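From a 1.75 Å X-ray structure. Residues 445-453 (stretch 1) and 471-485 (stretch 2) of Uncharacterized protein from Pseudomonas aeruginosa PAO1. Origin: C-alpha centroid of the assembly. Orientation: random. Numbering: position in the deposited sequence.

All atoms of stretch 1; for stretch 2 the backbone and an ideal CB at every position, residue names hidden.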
ATOM      1  N   TRP A 445       6.139  -0.144 -27.588  1.00 15.74           N
ATOM      2  CA  TRP A 445       5.774  -1.452 -28.102  1.00 14.89           C
ATOM      3  C   TRP A 445       6.343  -1.484 -29.508  1.00 22.81           C
ATOM      4  O   TRP A 445       5.917  -0.707 -30.364  1.00 22.20           O
ATOM      5  CB  TRP A 445       4.261  -1.579 -28.226  1.00 18.51           C
ATOM      6  CG  TRP A 445       3.501  -1.911 -26.973  1.00 18.35           C
ATOM      7  CD1 TRP A 445       2.742  -1.052 -26.218  1.00 23.05           C
ATOM      8  CD2 TRP A 445       3.364  -3.199 -26.370  1.00 19.56           C
ATOM      9  NE1 TRP A 445       2.157  -1.730 -25.175  1.00 19.42           N
ATOM     10  CE2 TRP A 445       2.524  -3.048 -25.244  1.00 19.76           C
ATOM     11  CE3 TRP A 445       3.870  -4.468 -26.668  1.00 17.28           C
ATOM     12  CZ2 TRP A 445       2.186  -4.116 -24.415  1.00 16.75           C
ATOM     13  CZ3 TRP A 445       3.532  -5.528 -25.844  1.00 20.22           C
ATOM     14  CH2 TRP A 445       2.707  -5.342 -24.723  1.00 20.62           C
ATOM     15  N   LYS A 446       7.300  -2.367 -29.745  1.00 20.63           N
ATOM     16  CA  LYS A 446       7.940  -2.444 -31.052  1.00 22.93           C
ATOM     17  C   LYS A 446       7.523  -3.731 -31.751  1.00 23.81           C
ATOM     18  O   LYS A 446       7.639  -4.817 -31.189  1.00 23.13           O
ATOM     19  CB  LYS A 446       9.457  -2.380 -30.885  1.00 23.36           C
ATOM     20  CG  LYS A 446      10.226  -2.421 -32.184  1.00 28.88           C
ATOM     21  CD  LYS A 446      11.720  -2.475 -31.932  1.00 31.51           C
ATOM     22  CE  LYS A 446      12.289  -1.097 -31.672  1.00 39.58           C
ATOM     23  NZ  LYS A 446      13.773  -1.085 -31.847  1.00 52.04           N
ATOM     24  N   GLY A 447       7.009  -3.610 -32.974  1.00 23.81           N
ATOM     25  CA  GLY A 447       6.533  -4.770 -33.704  1.00 21.59           C
ATOM     26  C   GLY A 447       5.326  -4.446 -34.566  1.00 22.44           C
ATOM     27  O   GLY A 447       4.950  -3.286 -34.695  1.00 25.55           O
ATOM     28  N   ASP A 448       4.715  -5.474 -35.144  1.00 23.76           N
ATOM     29  CA  ASP A 448       3.603  -5.291 -36.075  1.00 28.19           C
ATOM     30  C   ASP A 448       2.262  -5.634 -35.425  1.00 23.50           C
ATOM     31  O   ASP A 448       1.983  -6.794 -35.158  1.00 26.92           O
ATOM     32  CB  ASP A 448       3.824  -6.151 -37.324  1.00 26.33           C
ATOM     33  CG  ASP A 448       2.637  -6.131 -38.261  1.00 29.95           C
ATOM     34  OD1 ASP A 448       1.881  -5.140 -38.239  1.00 30.48           O
ATOM     35  OD2 ASP A 448       2.465  -7.106 -39.022  1.00 37.08           O
ATOM     36  N   PRO A 449       1.433  -4.611 -35.158  1.00 23.69           N
ATOM     37  CA  PRO A 449       0.134  -4.778 -34.493  1.00 22.71           C
ATOM     38  C   PRO A 449      -0.932  -5.380 -35.400  1.00 28.93           C
ATOM     39  O   PRO A 449      -2.003  -5.729 -34.915  1.00 27.73           O
ATOM     40  CB  PRO A 449      -0.265  -3.347 -34.125  1.00 30.17           C
ATOM     41  CG  PRO A 449       0.959  -2.515 -34.322  1.00 29.56           C
ATOM     42  CD  PRO A 449       1.791  -3.196 -35.336  1.00 22.72           C
ATOM     43  N   THR A 450      -0.646  -5.495 -36.694  1.00 27.48           N
ATOM     44  CA  THR A 450      -1.657  -5.932 -37.655  1.00 29.00           C
ATOM     45  C   THR A 450      -2.440  -7.172 -37.209  1.00 27.40           C
ATOM     46  O   THR A 450      -3.667  -7.147 -37.163  1.00 32.50           O
ATOM     47  CB  THR A 450      -1.060  -6.167 -39.057  1.00 28.00           C
ATOM     48  OG1 THR A 450      -0.401  -4.972 -39.511  1.00 32.49           O
ATOM     49  CG2 THR A 450      -2.158  -6.549 -40.033  1.00 32.69           C
ATOM     50  N   PRO A 451      -1.737  -8.263 -36.882  1.00 26.34           N
ATOM     51  CA  PRO A 451      -2.460  -9.486 -36.512  1.00 27.43           C
ATOM     52  C   PRO A 451      -3.265  -9.329 -35.222  1.00 26.50           C
ATOM     53  O   PRO A 451      -4.203 -10.084 -34.981  1.00 29.21           O
ATOM     54  CB  PRO A 451      -1.335 -10.512 -36.314  1.00 27.94           C
ATOM     55  CG  PRO A 451      -0.178  -9.966 -37.091  1.00 32.36           C
ATOM     56  CD  PRO A 451      -0.283  -8.481 -36.955  1.00 28.80           C
ATOM     57  N   LEU A 452      -2.894  -8.362 -34.392  1.00 30.42           N
ATOM     58  CA  LEU A 452      -3.604  -8.160 -33.138  1.00 25.76           C
ATOM     59  C   LEU A 452      -4.897  -7.392 -33.372  1.00 30.25           C
ATOM     60  O   LEU A 452      -5.826  -7.468 -32.579  1.00 27.63           O
ATOM     61  CB  LEU A 452      -2.736  -7.394 -32.139  1.00 26.29           C
ATOM     62  CG  LEU A 452      -1.587  -8.100 -31.416  1.00 22.68           C
ATOM     63  CD1 LEU A 452      -0.561  -8.670 -32.383  1.00 30.70           C
ATOM     64  CD2 LEU A 452      -0.916  -7.110 -30.474  1.00 19.55           C
ATOM     65  N   GLU A 453      -4.948  -6.658 -34.475  1.00 23.33           N
ATOM     66  CA  GLU A 453      -6.015  -5.688 -34.694  1.00 27.88           C
ATOM     67  C   GLU A 453      -7.004  -6.040 -35.807  1.00 37.06           C
ATOM     68  O   GLU A 453      -7.863  -5.230 -36.154  1.00 30.67           O
ATOM     69  CB  GLU A 453      -5.407  -4.313 -34.952  1.00 29.54           C
ATOM     70  CG  GLU A 453      -4.554  -3.834 -33.792  1.00 28.77           C
ATOM     71  CD  GLU A 453      -4.154  -2.380 -33.915  1.00 36.57           C
ATOM     72  OE1 GLU A 453      -3.894  -1.929 -35.052  1.00 29.20           O
ATOM     73  OE2 GLU A 453      -4.114  -1.690 -32.872  1.00 32.26           O
ATOM     74  N   UNK A 471       3.674 -19.680 -31.515  1.00 31.40           N
ATOM     75  CA  UNK A 471       2.704 -19.636 -32.610  1.00 36.13           C
ATOM     76  C   UNK A 471       2.790 -18.426 -33.553  1.00 38.24           C
ATOM     77  O   UNK A 471       2.271 -18.491 -34.672  1.00 42.29           O
ATOM     78  CB  UNK A 471       1.297 -19.679 -32.010  1.00 36.13           C
ATOM     79  N   UNK A 472       3.439 -17.342 -33.121  1.00 34.21           N
ATOM     80  CA  UNK A 472       3.476 -16.089 -33.894  1.00 41.60           C
ATOM     81  C   UNK A 472       4.710 -15.227 -33.590  1.00 40.12           C
ATOM     82  O   UNK A 472       5.165 -15.212 -32.450  1.00 36.54           O
ATOM     83  CB  UNK A 472       2.211 -15.275 -33.613  1.00 41.60           C
ATOM     84  N   UNK A 473       5.226 -14.499 -34.596  1.00 39.02           N
ATOM     85  CA  UNK A 473       6.505 -13.746 -34.486  1.00 41.05           C
ATOM     86  C   UNK A 473       6.512 -12.345 -35.138  1.00 36.74           C
ATOM     87  O   UNK A 473       5.622 -12.016 -35.921  1.00 41.45           O
ATOM     88  CB  UNK A 473       7.622 -14.576 -35.123  1.00 41.05           C
ATOM     89  N   UNK A 474       7.531 -11.540 -34.825  1.00 29.37           N
ATOM     90  CA  UNK A 474       7.581 -10.140 -35.231  1.00 31.01           C
ATOM     91  C   UNK A 474       6.505  -9.229 -34.635  1.00 29.31           C
ATOM     92  O   UNK A 474       6.260  -8.116 -35.122  1.00 25.09           O
ATOM     93  CB  UNK A 474       7.485 -10.071 -36.756  1.00 31.01           C
ATOM     94  N   UNK A 475       5.871  -9.700 -33.567  1.00 23.67           N
ATOM     95  CA  UNK A 475       4.740  -9.000 -32.972  1.00 22.97           C
ATOM     96  C   UNK A 475       5.158  -7.989 -31.891  1.00 21.59           C
ATOM     97  O   UNK A 475       6.314  -7.985 -31.451  1.00 24.10           O
ATOM     98  CB  UNK A 475       3.769 -10.020 -32.374  1.00 22.97           C
ATOM     99  N   UNK A 476       4.220  -7.121 -31.468  1.00 23.08           N
ATOM    100  CA  UNK A 476       4.582  -6.057 -30.526  1.00 20.84           C
ATOM    101  C   UNK A 476       5.248  -6.573 -29.255  1.00 17.14           C
ATOM    102  O   UNK A 476       4.784  -7.540 -28.634  1.00 21.60           O
ATOM    103  CB  UNK A 476       3.334  -5.257 -30.150  1.00 20.84           C
ATOM    104  N   UNK A 477       6.332  -5.899 -28.888  1.00 20.69           N
ATOM    105  CA  UNK A 477       7.121  -6.248 -27.720  1.00 19.18           C
ATOM    106  C   UNK A 477       7.559  -4.981 -27.017  1.00 22.33           C
ATOM    107  O   UNK A 477       8.076  -4.045 -27.633  1.00 18.45           O
ATOM    108  CB  UNK A 477       8.331  -7.101 -28.106  1.00 19.18           C
ATOM    109  N   UNK A 478       7.368  -4.937 -25.705  1.00 17.82           N
ATOM    110  CA  UNK A 478       7.852  -3.784 -24.964  1.00 18.79           C
ATOM    111  C   UNK A 478       9.373  -3.802 -24.916  1.00 23.10           C
ATOM    112  O   UNK A 478       9.983  -4.788 -24.500  1.00 24.34           O
ATOM    113  CB  UNK A 478       7.268  -3.763 -23.550  1.00 18.79           C
ATOM    114  N   UNK A 479       9.984  -2.720 -25.385  1.00 22.79           N
ATOM    115  CA  UNK A 479      11.431  -2.624 -25.408  1.00 22.75           C
ATOM    116  C   UNK A 479      11.886  -1.339 -24.733  1.00 23.68           C
ATOM    117  O   UNK A 479      11.184  -0.327 -24.742  1.00 26.00           O
ATOM    118  CB  UNK A 479      11.952  -2.689 -26.845  1.00 22.75           C
ATOM    119  N   UNK A 480      13.076  -1.395 -24.149  1.00 25.26           N
ATOM    120  CA  UNK A 480      13.669  -0.259 -23.474  1.00 30.62           C
ATOM    121  C   UNK A 480      13.839   0.916 -24.437  1.00 35.10           C
ATOM    122  O   UNK A 480      14.260   0.729 -25.584  1.00 28.79           O
ATOM    123  CB  UNK A 480      15.016  -0.649 -22.862  1.00 30.62           C
ATOM    124  N   UNK A 481      13.507   2.119 -23.967  1.00 25.68           N
ATOM    125  CA  UNK A 481      13.729   3.337 -24.726  1.00 31.03           C
ATOM    126  C   UNK A 481      15.183   3.759 -24.647  1.00 31.52           C
ATOM    127  O   UNK A 481      16.012   2.998 -24.153  1.00 37.47           O
ATOM    128  CB  UNK A 481      12.821   4.460 -24.220  1.00 31.03           C
ATOM    129  N   UNK A 482      15.500   4.985 -25.104  1.00 34.63           N
ATOM    130  CA  UNK A 482      14.562   5.999 -25.596  1.00 25.83           C
ATOM    131  C   UNK A 482      14.150   5.800 -27.050  1.00 32.36           C
ATOM    132  O   UNK A 482      14.787   5.051 -27.794  1.00 32.69           O
ATOM    133  CB  UNK A 482      15.181   7.389 -25.438  1.00 25.83           C
ATOM    134  N   UNK A 483      13.081   6.489 -27.441  1.00 25.82           N
ATOM    135  CA  UNK A 483      12.559   6.437 -28.796  1.00 26.27           C
ATOM    136  C   UNK A 483      13.647   6.812 -29.808  1.00 41.37           C
ATOM    137  O   UNK A 483      14.481   7.680 -29.550  1.00 35.61           O
ATOM    138  CB  UNK A 483      11.353   7.368 -28.937  1.00 26.27           C
ATOM    139  N   UNK A 484      13.622   6.148 -30.960  1.00 42.53           N
ATOM    140  CA  UNK A 484      14.636   6.329 -31.994  1.00 44.92           C
ATOM    141  C   UNK A 484      14.708   7.779 -32.474  1.00 46.39           C
ATOM    142  O   UNK A 484      15.777   8.394 -32.478  1.00 45.43           O
ATOM    143  CB  UNK A 484      14.348   5.403 -33.177  1.00 44.92           C
ATOM    144  N   UNK A 485      13.560   8.317 -32.872  1.00 40.81           N
ATOM    145  CA  UNK A 485      13.462   9.706 -33.312  1.00 41.23           C
ATOM    146  C   UNK A 485      12.611  10.486 -32.319  1.00 41.08           C
ATOM    147  O   UNK A 485      11.400  10.284 -32.231  1.00 42.39           O
ATOM    148  CB  UNK A 485      12.872   9.797 -34.721  1.00 41.23           C
TER

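Position 471 has nothing of stretch 1 near its CB, so stretch 1 sets no preference. It is Phe 471.

At position 472 CA-to-CB points toward stretch 1, but across open space. A long side chain could reach the Pro 451 ring. The residue is Arg 472; Arg 472 NH1 lies 3.7 Å from Pro 451 CG.

Position 473 is out of reach of stretch 1, which sets no preference. It is Arg 473.

Position 474 has phi 65° and psi 17°, which favours glycine, with asparagine a common alternative. The residue is Gly 474. Its backbone does the work: Asp 448 N donates to Gly 474 O at 3.1 Å.

At position 475 CA-to-CB points away, yet the ideal CB of 475 is 4.5 Å from Leu 452 CD1. An apolar chain of medium length could bend back to Pro 451 and Leu 452; leucine, isoleucine or methionine would suit. It is Leu 475, with Leu 475 CD2 3.8 Å from Pro 451 CG and 4.3 Å from Leu 452 CD1.

Position 476 has phi -55° and psi 134°, and the ideal CB of 476 is 3.6 Å from Trp 445 CE3. Leu 452 adds another apolar surface. A compact apolar residue fits, and the phi allows proline. The residue is Pro 476. Pro 476 CB is 3.7 Å from Trp 445 CE3 and Pro 476 CD is 3.8 Å from Leu 452 CD1. Pro 476 CA makes a CA-H...O contact with Lys 446 O at 3.4 Å.

Position 477 pairs with Lys 446 in an antiparallel, hydrogen-bonded bridge. Lys 446 N donates to the carbonyl O of 477 at 2.8 Å, and the N of 477 donates to Lys 446 O at 2.9 Å. Beta-branched residues suit extended angles. It is Thr 477, its side chain on the same face as that of Lys 446.

Position 478 is the non-hydrogen-bonded partner of Trp 445, on the same face as the indole. An aliphatic chain could cover the ring; isoleucine, leucine or valine would do. It is Ile 478. Ile 478 CG1 sits 3.5 Å from the centroid of the six-membered ring of Trp 445, almost along its normal, a CH-pi contact.

At position 479 CA-to-CB points toward stretch 1, near the aliphatic part of Lys 446, so a small or branched apolar residue fits. It is Val 479, with Val 479 CG2 3.9 Å from Lys 446 CB.

Positions 480, 481, 482 and 483 are beyond reach. They hold Gln 480, Gly 481, Pro 482 (after a cis peptide bond) and Leu 483.

At position 484 CA-to-CB points toward stretch 1, where Lys 446 NZ offers a charge. A long acid would suit. It is Glu 484; Glu 484 OE2 forms a salt bridge with Lys 446 NZ at 3.4 Å, with a weak hydrogen bond.

Position 485 is out of reach. It is Thr 485.

Stretch 2, residues 471-485: FRRGLPTIVQGPLET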
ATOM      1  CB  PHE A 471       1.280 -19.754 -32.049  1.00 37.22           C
ATOM      2  CG  PHE A 471       1.093 -20.913 -31.106  1.00 38.14           C
ATOM      3  CD1 PHE A 471       0.789 -22.175 -31.590  1.00 38.73           C
ATOM      4  CD2 PHE A 471       1.225 -20.737 -29.734  1.00 39.71           C
ATOM      5  CE1 PHE A 471       0.615 -23.248 -30.721  1.00 42.33           C
ATOM      6  CE2 PHE A 471       1.054 -21.802 -28.858  1.00 38.15           C
ATOM      7  CZ  PHE A 471       0.749 -23.060 -29.351  1.00 36.95           C
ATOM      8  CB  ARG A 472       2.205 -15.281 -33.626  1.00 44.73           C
ATOM      9  CG  ARG A 472       0.988 -15.776 -34.380  1.00 45.27           C
ATOM     10  CD  ARG A 472       0.792 -14.979 -35.660  1.00 53.21           C
ATOM     11  NE  ARG A 472       2.041 -14.383 -36.136  1.00 52.33           N
ATOM     12  CZ  ARG A 472       2.149 -13.631 -37.228  1.00 47.89           C
ATOM     13  NH1 ARG A 472       1.081 -13.385 -37.974  1.00 53.95           N
ATOM     14  NH2 ARG A 472       3.326 -13.124 -37.573  1.00 52.62           N
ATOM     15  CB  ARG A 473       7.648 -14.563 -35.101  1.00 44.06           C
ATOM     16  CG  ARG A 473       7.515 -14.780 -36.598  1.00 44.59           C
ATOM     17  CD  ARG A 473       8.293 -16.017 -37.077  1.00 48.73           C
ATOM     18  NE  ARG A 473       9.647 -15.700 -37.521  1.00 39.93           N
ATOM     19  CZ  ARG A 473      10.642 -16.579 -37.578  1.00 32.34           C
ATOM     20  NH1 ARG A 473      10.445 -17.841 -37.228  1.00 31.71           N
ATOM     21  NH2 ARG A 473      11.841 -16.193 -37.981  1.00 34.80           N
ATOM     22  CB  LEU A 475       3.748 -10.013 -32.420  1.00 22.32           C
ATOM     23  CG  LEU A 475       3.286 -11.061 -33.419  1.00 29.89           C
ATOM     24  CD1 LEU A 475       2.331 -12.013 -32.749  1.00 27.61           C
ATOM     25  CD2 LEU A 475       2.645 -10.389 -34.631  1.00 28.38           C
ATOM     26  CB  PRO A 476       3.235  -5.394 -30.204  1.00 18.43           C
ATOM     27  CG  PRO A 476       2.440  -5.582 -31.483  1.00 21.10           C
ATOM     28  CD  PRO A 476       2.816  -6.992 -31.916  1.00 20.49           C
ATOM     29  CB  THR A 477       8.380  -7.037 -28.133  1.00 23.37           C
ATOM     30  OG1 THR A 477       7.991  -8.254 -28.786  1.00 21.45           O
ATOM     31  CG2 THR A 477       9.238  -7.360 -26.911  1.00 23.34           C
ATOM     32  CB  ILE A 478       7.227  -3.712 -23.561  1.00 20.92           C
ATOM     33  CG1 ILE A 478       5.784  -3.199 -23.686  1.00 19.38           C
ATOM     34  CG2 ILE A 478       8.051  -2.799 -22.663  1.00 21.13           C
ATOM     35  CD1 ILE A 478       4.953  -3.225 -22.401  1.00 21.36           C
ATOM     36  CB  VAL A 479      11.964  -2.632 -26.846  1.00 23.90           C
ATOM     37  CG1 VAL A 479      11.649  -3.956 -27.522  1.00 23.66           C
ATOM     38  CG2 VAL A 479      11.369  -1.470 -27.633  1.00 23.25           C
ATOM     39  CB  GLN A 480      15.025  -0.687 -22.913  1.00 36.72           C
ATOM     40  CG  GLN A 480      15.624   0.235 -21.883  1.00 44.96           C
ATOM     41  CD  GLN A 480      16.916  -0.323 -21.323  1.00 38.22           C
ATOM     42  OE1 GLN A 480      16.924  -1.376 -20.683  1.00 45.08           O
ATOM     43  NE2 GLN A 480      18.020   0.367 -21.579  1.00 45.53           N
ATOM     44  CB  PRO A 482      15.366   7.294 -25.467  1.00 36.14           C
ATOM     45  CG  PRO A 482      16.767   6.867 -25.687  1.00 36.87           C
ATOM     46  CD  PRO A 482      16.881   5.499 -25.059  1.00 36.16           C
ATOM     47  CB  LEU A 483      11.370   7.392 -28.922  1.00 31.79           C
ATOM     48  CG  LEU A 483      10.358   7.219 -30.051  1.00 41.22           C
ATOM     49  CD1 LEU A 483       9.703   5.860 -29.967  1.00 30.87           C
ATOM     50  CD2 LEU A 483       9.307   8.323 -29.970  1.00 38.46           C
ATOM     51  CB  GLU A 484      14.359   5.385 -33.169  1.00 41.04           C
ATOM     52  CG  GLU A 484      14.538   3.897 -32.843  1.00 47.90           C
ATOM     53  CD  GLU A 484      13.534   3.357 -31.822  1.00 56.68           C
ATOM     54  OE1 GLU A 484      12.460   3.976 -31.628  1.00 47.84           O
ATOM     55  OE2 GLU A 484      13.821   2.298 -31.212  1.00 61.43           O
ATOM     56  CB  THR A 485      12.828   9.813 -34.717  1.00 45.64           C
ATOM     57  OG1 THR A 485      13.584   9.026 -35.646  1.00 48.74           O
ATOM     58  CG2 THR A 485      12.796  11.262 -35.185  1.00 43.18           C
TER
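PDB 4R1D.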